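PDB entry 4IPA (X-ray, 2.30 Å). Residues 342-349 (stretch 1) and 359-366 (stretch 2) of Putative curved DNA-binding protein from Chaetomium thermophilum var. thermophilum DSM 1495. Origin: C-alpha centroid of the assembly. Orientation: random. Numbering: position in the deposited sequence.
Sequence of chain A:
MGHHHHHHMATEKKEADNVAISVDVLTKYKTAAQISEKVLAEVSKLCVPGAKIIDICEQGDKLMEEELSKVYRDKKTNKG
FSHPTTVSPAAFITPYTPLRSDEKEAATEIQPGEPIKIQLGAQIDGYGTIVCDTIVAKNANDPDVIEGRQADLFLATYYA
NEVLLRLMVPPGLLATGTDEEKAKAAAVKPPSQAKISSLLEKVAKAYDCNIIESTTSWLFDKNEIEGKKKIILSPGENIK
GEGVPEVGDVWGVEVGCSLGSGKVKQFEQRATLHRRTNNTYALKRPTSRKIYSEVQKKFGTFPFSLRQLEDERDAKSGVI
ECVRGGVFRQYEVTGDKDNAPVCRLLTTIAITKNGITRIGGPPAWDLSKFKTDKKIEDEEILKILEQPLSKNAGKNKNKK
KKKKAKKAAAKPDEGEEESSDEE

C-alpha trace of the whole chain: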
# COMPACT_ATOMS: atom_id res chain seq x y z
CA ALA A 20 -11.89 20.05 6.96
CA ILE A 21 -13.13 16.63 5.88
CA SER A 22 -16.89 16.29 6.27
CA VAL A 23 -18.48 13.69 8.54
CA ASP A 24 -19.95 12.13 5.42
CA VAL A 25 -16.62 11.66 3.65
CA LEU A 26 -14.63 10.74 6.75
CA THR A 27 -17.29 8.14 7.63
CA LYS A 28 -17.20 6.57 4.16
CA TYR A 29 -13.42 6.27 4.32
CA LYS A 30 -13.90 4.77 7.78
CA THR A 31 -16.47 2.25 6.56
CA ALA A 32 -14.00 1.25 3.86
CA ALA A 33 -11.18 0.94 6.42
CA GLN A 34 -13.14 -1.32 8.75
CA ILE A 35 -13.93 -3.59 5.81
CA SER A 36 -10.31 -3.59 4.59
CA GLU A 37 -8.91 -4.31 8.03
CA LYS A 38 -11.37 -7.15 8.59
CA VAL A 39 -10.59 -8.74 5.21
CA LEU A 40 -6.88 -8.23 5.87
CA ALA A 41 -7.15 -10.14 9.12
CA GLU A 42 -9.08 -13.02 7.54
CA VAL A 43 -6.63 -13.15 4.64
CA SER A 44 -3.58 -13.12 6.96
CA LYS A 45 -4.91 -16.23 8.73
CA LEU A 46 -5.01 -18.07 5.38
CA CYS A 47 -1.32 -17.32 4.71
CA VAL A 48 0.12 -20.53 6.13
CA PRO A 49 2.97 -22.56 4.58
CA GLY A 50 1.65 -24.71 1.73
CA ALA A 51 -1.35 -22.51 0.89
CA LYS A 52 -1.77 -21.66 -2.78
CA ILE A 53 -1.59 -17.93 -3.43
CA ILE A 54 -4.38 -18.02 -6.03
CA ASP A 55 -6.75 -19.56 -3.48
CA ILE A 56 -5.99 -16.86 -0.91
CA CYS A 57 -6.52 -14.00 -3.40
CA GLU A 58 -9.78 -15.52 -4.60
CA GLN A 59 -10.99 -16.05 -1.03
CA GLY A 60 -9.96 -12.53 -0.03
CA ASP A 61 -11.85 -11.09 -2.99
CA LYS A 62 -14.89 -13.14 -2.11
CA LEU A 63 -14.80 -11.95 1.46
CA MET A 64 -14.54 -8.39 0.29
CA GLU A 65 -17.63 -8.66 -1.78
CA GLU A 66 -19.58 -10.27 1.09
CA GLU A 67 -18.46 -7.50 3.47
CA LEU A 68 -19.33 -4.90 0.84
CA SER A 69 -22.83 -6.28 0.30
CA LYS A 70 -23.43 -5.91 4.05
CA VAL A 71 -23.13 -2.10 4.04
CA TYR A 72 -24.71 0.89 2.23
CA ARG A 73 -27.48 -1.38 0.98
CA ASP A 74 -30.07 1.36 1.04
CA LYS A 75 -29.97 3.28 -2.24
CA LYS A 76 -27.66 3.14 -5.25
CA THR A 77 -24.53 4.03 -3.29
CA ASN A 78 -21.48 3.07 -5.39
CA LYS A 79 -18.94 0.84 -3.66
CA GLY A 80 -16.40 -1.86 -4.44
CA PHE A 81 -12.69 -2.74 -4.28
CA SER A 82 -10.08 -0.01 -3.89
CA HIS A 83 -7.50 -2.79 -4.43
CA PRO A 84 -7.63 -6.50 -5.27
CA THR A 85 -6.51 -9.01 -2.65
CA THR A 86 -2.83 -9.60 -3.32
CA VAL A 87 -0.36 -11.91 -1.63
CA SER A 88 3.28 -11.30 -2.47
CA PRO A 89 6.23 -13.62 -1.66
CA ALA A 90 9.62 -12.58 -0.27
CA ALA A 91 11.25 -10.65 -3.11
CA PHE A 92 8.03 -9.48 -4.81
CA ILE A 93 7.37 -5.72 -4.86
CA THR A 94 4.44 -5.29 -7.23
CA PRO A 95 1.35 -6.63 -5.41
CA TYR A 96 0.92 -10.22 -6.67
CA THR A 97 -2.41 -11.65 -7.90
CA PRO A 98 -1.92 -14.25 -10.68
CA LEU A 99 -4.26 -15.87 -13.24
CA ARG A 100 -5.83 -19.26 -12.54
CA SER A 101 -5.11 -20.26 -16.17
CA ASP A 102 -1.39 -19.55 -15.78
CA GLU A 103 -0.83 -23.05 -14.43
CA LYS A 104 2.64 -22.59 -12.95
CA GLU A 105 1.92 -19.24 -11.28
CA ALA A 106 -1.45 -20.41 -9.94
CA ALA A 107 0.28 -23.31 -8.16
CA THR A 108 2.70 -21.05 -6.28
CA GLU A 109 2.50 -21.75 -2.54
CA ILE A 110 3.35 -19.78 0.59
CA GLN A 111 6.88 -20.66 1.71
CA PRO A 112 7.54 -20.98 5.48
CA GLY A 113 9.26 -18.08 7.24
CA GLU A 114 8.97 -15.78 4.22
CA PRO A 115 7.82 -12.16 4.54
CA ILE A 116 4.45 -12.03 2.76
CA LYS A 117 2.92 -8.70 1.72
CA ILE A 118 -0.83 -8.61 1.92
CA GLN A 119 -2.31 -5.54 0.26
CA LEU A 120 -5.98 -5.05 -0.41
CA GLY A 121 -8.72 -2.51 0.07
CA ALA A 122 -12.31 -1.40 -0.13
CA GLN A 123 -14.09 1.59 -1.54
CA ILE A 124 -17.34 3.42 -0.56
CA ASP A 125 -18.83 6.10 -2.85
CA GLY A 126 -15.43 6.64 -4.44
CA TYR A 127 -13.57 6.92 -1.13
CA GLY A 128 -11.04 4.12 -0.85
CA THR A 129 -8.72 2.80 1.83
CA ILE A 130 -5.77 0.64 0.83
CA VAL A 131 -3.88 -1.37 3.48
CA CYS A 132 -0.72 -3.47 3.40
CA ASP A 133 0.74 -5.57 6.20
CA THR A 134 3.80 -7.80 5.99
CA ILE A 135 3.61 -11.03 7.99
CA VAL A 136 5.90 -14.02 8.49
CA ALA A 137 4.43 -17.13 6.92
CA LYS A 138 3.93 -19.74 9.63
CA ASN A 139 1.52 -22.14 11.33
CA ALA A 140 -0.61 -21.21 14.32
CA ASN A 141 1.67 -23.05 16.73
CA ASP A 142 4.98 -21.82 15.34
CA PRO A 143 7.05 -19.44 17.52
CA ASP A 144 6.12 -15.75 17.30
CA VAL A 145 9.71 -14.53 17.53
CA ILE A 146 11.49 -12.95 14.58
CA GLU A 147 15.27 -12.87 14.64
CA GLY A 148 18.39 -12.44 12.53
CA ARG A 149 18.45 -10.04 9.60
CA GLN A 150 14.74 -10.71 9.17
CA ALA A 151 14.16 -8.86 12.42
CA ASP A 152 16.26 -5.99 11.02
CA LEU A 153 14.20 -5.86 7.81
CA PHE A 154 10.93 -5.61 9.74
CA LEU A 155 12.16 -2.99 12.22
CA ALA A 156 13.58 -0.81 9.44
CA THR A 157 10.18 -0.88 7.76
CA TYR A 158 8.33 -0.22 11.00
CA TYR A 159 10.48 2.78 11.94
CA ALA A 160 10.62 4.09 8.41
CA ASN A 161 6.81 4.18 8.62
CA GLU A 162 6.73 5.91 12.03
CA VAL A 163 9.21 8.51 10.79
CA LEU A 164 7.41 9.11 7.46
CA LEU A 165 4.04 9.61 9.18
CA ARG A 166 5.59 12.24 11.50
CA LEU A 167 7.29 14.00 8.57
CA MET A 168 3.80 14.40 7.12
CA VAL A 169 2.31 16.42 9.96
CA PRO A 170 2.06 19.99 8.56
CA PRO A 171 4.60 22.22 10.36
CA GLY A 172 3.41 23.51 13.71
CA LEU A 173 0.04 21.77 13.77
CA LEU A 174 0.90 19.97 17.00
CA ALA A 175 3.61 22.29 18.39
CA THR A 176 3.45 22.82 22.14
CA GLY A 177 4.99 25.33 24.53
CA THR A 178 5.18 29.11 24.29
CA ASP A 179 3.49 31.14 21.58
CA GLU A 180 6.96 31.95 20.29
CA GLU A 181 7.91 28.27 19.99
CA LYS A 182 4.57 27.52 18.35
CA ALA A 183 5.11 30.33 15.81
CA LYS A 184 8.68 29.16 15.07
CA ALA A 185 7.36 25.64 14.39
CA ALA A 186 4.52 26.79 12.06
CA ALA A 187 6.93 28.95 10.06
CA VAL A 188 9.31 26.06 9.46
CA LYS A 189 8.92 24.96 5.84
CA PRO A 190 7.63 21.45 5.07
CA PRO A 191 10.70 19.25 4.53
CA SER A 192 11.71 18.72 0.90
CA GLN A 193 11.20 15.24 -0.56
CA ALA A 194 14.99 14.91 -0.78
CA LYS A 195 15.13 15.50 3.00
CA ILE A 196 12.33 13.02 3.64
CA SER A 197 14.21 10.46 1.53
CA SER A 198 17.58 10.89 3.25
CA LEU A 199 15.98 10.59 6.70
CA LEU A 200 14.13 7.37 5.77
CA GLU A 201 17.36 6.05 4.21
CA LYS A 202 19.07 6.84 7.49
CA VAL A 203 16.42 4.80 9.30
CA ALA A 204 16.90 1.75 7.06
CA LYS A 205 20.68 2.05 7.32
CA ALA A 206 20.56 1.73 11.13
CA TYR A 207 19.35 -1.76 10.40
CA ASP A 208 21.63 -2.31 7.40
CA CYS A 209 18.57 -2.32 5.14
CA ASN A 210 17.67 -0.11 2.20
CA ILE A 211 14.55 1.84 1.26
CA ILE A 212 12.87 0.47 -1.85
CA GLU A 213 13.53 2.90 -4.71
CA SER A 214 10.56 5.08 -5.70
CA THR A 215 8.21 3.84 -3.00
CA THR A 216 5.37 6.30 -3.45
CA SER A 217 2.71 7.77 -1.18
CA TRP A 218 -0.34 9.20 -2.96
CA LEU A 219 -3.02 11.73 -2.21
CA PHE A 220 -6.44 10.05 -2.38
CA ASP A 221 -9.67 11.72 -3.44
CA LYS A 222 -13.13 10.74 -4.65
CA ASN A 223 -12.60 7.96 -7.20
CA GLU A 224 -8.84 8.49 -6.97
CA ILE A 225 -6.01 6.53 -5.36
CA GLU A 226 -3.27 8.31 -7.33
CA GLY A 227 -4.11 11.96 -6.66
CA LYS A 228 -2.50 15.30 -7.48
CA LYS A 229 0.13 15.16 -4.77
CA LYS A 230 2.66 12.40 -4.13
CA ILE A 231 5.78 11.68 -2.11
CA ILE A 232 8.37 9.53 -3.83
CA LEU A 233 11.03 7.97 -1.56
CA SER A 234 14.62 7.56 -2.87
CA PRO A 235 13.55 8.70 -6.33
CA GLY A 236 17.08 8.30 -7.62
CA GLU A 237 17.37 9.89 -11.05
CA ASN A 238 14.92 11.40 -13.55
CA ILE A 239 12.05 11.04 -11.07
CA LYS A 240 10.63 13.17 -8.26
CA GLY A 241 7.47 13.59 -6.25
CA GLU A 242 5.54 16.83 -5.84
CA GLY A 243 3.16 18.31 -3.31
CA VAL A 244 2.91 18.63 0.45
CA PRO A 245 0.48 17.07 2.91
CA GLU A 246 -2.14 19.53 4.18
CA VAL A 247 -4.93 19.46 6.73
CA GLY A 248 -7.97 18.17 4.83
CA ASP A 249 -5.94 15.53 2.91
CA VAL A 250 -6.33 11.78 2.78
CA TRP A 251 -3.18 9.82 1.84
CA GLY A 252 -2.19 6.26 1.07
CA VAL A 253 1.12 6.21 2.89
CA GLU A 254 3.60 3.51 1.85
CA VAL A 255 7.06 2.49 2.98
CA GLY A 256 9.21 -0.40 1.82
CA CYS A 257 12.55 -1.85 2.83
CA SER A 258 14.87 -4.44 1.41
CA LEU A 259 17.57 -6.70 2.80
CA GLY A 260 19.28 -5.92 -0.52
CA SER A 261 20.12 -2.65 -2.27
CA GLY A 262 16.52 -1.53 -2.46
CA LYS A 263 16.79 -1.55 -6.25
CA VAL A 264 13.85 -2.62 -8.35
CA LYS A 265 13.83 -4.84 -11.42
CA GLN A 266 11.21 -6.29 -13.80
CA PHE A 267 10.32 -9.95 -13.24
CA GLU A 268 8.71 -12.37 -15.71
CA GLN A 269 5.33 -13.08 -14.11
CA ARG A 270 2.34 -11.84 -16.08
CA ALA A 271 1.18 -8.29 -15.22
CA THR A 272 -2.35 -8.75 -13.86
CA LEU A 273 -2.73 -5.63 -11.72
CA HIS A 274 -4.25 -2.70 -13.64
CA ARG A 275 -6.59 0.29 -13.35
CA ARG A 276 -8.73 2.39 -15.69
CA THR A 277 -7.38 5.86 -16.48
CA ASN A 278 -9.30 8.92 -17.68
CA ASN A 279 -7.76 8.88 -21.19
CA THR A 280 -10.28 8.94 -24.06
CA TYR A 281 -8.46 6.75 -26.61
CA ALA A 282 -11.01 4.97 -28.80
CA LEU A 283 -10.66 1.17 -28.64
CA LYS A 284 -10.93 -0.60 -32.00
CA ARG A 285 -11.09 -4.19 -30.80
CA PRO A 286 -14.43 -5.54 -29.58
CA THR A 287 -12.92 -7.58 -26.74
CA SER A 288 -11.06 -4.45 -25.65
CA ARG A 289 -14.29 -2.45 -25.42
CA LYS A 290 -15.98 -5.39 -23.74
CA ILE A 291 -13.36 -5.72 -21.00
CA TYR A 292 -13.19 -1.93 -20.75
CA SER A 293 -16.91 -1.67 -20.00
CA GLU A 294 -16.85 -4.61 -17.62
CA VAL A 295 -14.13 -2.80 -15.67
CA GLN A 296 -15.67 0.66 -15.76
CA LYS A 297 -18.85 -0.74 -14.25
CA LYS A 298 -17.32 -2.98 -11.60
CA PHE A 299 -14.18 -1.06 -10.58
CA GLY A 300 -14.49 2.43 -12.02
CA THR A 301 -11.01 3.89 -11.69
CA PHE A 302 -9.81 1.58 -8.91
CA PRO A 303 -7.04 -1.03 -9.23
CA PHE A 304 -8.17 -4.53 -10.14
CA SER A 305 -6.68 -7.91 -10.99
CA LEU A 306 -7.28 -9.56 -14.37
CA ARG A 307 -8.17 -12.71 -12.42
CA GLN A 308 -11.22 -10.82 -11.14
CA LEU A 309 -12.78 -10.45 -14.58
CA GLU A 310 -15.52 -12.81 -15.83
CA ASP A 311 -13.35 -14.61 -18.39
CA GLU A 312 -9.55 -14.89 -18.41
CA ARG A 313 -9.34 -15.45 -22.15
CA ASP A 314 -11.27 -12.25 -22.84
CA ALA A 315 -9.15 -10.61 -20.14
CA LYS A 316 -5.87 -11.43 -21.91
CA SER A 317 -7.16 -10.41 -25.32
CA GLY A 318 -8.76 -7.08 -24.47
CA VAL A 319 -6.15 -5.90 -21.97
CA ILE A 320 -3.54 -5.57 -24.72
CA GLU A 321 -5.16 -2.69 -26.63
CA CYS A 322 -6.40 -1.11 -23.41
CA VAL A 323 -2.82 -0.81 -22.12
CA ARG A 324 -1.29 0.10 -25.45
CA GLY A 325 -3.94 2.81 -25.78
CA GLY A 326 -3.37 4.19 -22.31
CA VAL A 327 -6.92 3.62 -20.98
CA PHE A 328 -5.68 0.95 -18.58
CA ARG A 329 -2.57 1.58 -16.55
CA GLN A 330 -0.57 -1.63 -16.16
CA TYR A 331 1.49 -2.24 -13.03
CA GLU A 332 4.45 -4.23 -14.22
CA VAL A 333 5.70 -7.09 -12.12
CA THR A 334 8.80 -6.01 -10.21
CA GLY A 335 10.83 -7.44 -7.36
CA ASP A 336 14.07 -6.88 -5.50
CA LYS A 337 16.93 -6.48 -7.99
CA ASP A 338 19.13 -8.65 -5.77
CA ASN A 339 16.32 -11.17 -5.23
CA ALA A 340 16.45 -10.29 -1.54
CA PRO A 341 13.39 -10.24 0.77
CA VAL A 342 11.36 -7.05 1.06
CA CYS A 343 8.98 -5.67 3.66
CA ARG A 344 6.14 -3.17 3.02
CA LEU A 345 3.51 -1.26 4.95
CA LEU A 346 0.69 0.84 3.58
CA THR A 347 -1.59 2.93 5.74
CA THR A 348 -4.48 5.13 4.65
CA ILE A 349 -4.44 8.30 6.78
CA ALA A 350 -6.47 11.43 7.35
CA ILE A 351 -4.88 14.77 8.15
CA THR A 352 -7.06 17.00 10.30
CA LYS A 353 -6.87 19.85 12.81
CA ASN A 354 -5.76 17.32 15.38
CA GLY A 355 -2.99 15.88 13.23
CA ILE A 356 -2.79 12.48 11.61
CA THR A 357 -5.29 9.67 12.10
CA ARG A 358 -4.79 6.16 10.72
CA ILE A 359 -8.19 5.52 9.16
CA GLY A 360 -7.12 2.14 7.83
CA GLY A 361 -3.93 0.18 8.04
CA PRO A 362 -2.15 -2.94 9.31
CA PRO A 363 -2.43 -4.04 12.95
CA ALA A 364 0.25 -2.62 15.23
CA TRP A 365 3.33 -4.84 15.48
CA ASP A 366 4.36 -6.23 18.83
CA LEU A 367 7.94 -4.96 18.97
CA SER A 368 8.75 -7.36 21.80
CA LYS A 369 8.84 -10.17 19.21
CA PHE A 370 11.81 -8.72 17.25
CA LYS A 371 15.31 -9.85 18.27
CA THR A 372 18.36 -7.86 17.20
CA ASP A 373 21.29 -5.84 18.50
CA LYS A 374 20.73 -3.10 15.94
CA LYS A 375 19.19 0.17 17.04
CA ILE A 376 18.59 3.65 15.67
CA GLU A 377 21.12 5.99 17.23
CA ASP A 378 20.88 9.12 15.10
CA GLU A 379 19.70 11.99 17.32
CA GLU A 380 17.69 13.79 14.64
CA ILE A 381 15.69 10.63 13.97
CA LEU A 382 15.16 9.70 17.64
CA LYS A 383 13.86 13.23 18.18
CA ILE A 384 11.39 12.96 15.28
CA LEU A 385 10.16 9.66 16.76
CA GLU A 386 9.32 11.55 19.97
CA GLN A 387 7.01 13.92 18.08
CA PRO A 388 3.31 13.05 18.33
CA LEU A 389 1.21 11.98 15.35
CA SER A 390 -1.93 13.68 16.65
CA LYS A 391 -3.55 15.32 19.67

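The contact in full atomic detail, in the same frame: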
# COMPACT_ATOMS: atom_id res chain seq x y z
N VAL A 342 11.81 -8.41 0.83
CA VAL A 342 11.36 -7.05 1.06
C VAL A 342 10.21 -7.03 2.05
O VAL A 342 9.51 -8.02 2.22
CB VAL A 342 10.92 -6.34 -0.24
CG1 VAL A 342 12.05 -6.39 -1.27
CG2 VAL A 342 9.63 -6.95 -0.78
N CYS A 343 10.04 -5.88 2.69
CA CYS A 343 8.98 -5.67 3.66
C CYS A 343 8.25 -4.37 3.30
O CYS A 343 8.89 -3.39 2.94
CB CYS A 343 9.61 -5.61 5.05
SG CYS A 343 8.45 -5.43 6.41
N ARG A 344 6.92 -4.37 3.39
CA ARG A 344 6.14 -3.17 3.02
C ARG A 344 4.98 -2.92 3.98
O ARG A 344 4.34 -3.85 4.50
CB ARG A 344 5.58 -3.28 1.58
CG ARG A 344 6.63 -3.50 0.49
CD ARG A 344 6.06 -3.28 -0.93
NE ARG A 344 4.97 -4.20 -1.22
CZ ARG A 344 3.68 -3.85 -1.26
NH1 ARG A 344 3.31 -2.59 -1.03
NH2 ARG A 344 2.77 -4.77 -1.53
N LEU A 345 4.71 -1.65 4.23
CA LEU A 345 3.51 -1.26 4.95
C LEU A 345 2.80 -0.17 4.17
O LEU A 345 3.43 0.65 3.50
CB LEU A 345 3.85 -0.74 6.34
CG LEU A 345 4.47 -1.77 7.29
CD1 LEU A 345 5.19 -1.05 8.44
CD2 LEU A 345 3.40 -2.72 7.80
N LEU A 346 1.48 -0.15 4.26
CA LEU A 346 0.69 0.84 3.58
C LEU A 346 -0.47 1.16 4.50
O LEU A 346 -1.23 0.28 4.93
CB LEU A 346 0.20 0.34 2.20
CG LEU A 346 -0.08 1.42 1.14
CD1 LEU A 346 -0.22 0.86 -0.31
CD2 LEU A 346 -1.30 2.26 1.51
N THR A 347 -0.58 2.44 4.83
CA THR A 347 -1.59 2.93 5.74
C THR A 347 -2.36 4.04 5.04
O THR A 347 -1.76 4.93 4.43
CB THR A 347 -0.92 3.50 7.02
OG1 THR A 347 -0.04 2.53 7.60
CG2 THR A 347 -1.97 3.92 8.04
N THR A 348 -3.68 4.01 5.13
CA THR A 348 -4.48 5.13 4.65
C THR A 348 -4.75 6.09 5.81
O THR A 348 -5.36 5.69 6.80
CB THR A 348 -5.79 4.65 4.02
OG1 THR A 348 -5.50 3.90 2.84
CG2 THR A 348 -6.70 5.87 3.67
N ILE A 349 -4.29 7.33 5.70
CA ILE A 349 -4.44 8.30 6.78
C ILE A 349 -5.34 9.48 6.44
O ILE A 349 -5.56 9.81 5.27
CB ILE A 349 -3.10 8.91 7.21
CG1 ILE A 349 -2.54 9.79 6.08
CG2 ILE A 349 -2.12 7.83 7.69
CD1 ILE A 349 -1.25 10.50 6.41
N ILE A 359 -6.84 5.99 9.42
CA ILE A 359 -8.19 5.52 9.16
C ILE A 359 -8.17 4.00 8.99
O ILE A 359 -9.00 3.29 9.55
CB ILE A 359 -8.74 6.12 7.86
CG1 ILE A 359 -8.47 7.62 7.80
CG2 ILE A 359 -10.22 5.82 7.70
CD1 ILE A 359 -8.81 8.24 6.44
N GLY A 360 -7.21 3.54 8.20
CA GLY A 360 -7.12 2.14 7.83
C GLY A 360 -5.69 1.73 7.56
O GLY A 360 -4.97 2.36 6.78
N GLY A 361 -5.27 0.67 8.23
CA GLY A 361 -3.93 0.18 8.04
C GLY A 361 -3.78 -1.15 8.72
O GLY A 361 -4.74 -1.69 9.26
N PRO A 362 -2.55 -1.67 8.69
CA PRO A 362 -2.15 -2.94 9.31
C PRO A 362 -2.22 -2.84 10.82
O PRO A 362 -2.14 -1.73 11.37
CB PRO A 362 -0.70 -3.10 8.85
CG PRO A 362 -0.23 -1.66 8.69
CD PRO A 362 -1.41 -0.96 8.09
N PRO A 363 -2.38 -3.99 11.49
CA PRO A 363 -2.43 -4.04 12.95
C PRO A 363 -1.06 -3.74 13.51
O PRO A 363 -0.08 -4.21 12.96
CB PRO A 363 -2.82 -5.50 13.24
CG PRO A 363 -2.32 -6.26 12.07
CD PRO A 363 -2.50 -5.34 10.89
N ALA A 364 -1.00 -2.96 14.58
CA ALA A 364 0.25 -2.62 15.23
C ALA A 364 1.12 -3.86 15.46
O ALA A 364 0.62 -4.92 15.81
CB ALA A 364 -0.03 -1.92 16.56
N TRP A 365 2.42 -3.73 15.23
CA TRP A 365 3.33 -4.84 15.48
C TRP A 365 3.78 -4.86 16.93
O TRP A 365 4.11 -3.82 17.50
CB TRP A 365 4.56 -4.74 14.58
CG TRP A 365 4.27 -5.02 13.14
CD1 TRP A 365 3.10 -5.48 12.61
CD2 TRP A 365 5.18 -4.84 12.05
NE1 TRP A 365 3.23 -5.60 11.24
CE2 TRP A 365 4.49 -5.22 10.88
CE3 TRP A 365 6.49 -4.40 11.94
CZ2 TRP A 365 5.09 -5.17 9.61
CZ3 TRP A 365 7.08 -4.35 10.69
CH2 TRP A 365 6.38 -4.73 9.54
N ASP A 366 3.80 -6.05 17.51
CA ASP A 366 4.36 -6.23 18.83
C ASP A 366 5.88 -6.22 18.70
O ASP A 366 6.47 -7.18 18.19
CB ASP A 366 3.88 -7.56 19.41
CG ASP A 366 4.49 -7.87 20.76
OD1 ASP A 366 5.07 -6.96 21.39
OD2 ASP A 366 4.38 -9.04 21.18

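A short antiparallel pairing can anchor a much longer contact, and residues 342-349 and 359-366 illustrate how backbone hydrogen bonds give way to side-chain packing as two segments diverge. The polar centre is a single residue pair, Thr 348 with Gly 360, bonded in both directions. Thr 348 N donates to Gly 360 O at 2.7 Å, and Gly 360 N returns a bond to Thr 348 O at 3.2 Å, the second longer but straighter, with an angle of 168° at the hydrogen against 154°. This reciprocal pattern marks a hydrogen-bonded antiparallel pair, with Thr 348 CA 5.1 Å from Gly 360 CA. Gly 360 O also lies 3.6 Å from Thr 347 CA, in a CA-H...O contact that supplements the stronger bond.

At the next pair, the backbones draw closer still: Thr 347 CA and Gly 361 CA are 4.3 Å apart. Glycine suits such proximity, since an ideal CB on Gly 361 would fall 2.9 Å from Thr 347 CG2 and would also clash with CD of its own neighbour, Pro 362. Proline has no amide hydrogen to extend the ladder, and its ring instead packs against the strand, with Pro 362 CD 3.4 Å from Leu 346 O.

Beyond this point the contact is apolar. Leu 345, pointing toward the second stretch, meets two residues, its closest approaches being CD2 3.9 Å from Pro 362 CG and 3.5 Å from Trp 365 CZ2. The indole then reaches Cys 343, whose SG lies 3.8 Å from Trp 365 CH2, near the ring plane, making a sulfur-aromatic contact at the edge. At the other end, Ile 359 CD1 packs 4.2 Å from Thr 348 CG2 and 3.7 Å from Ile 349 C. Together the two segments bury 436 Å², far more than one bonded pair could account for.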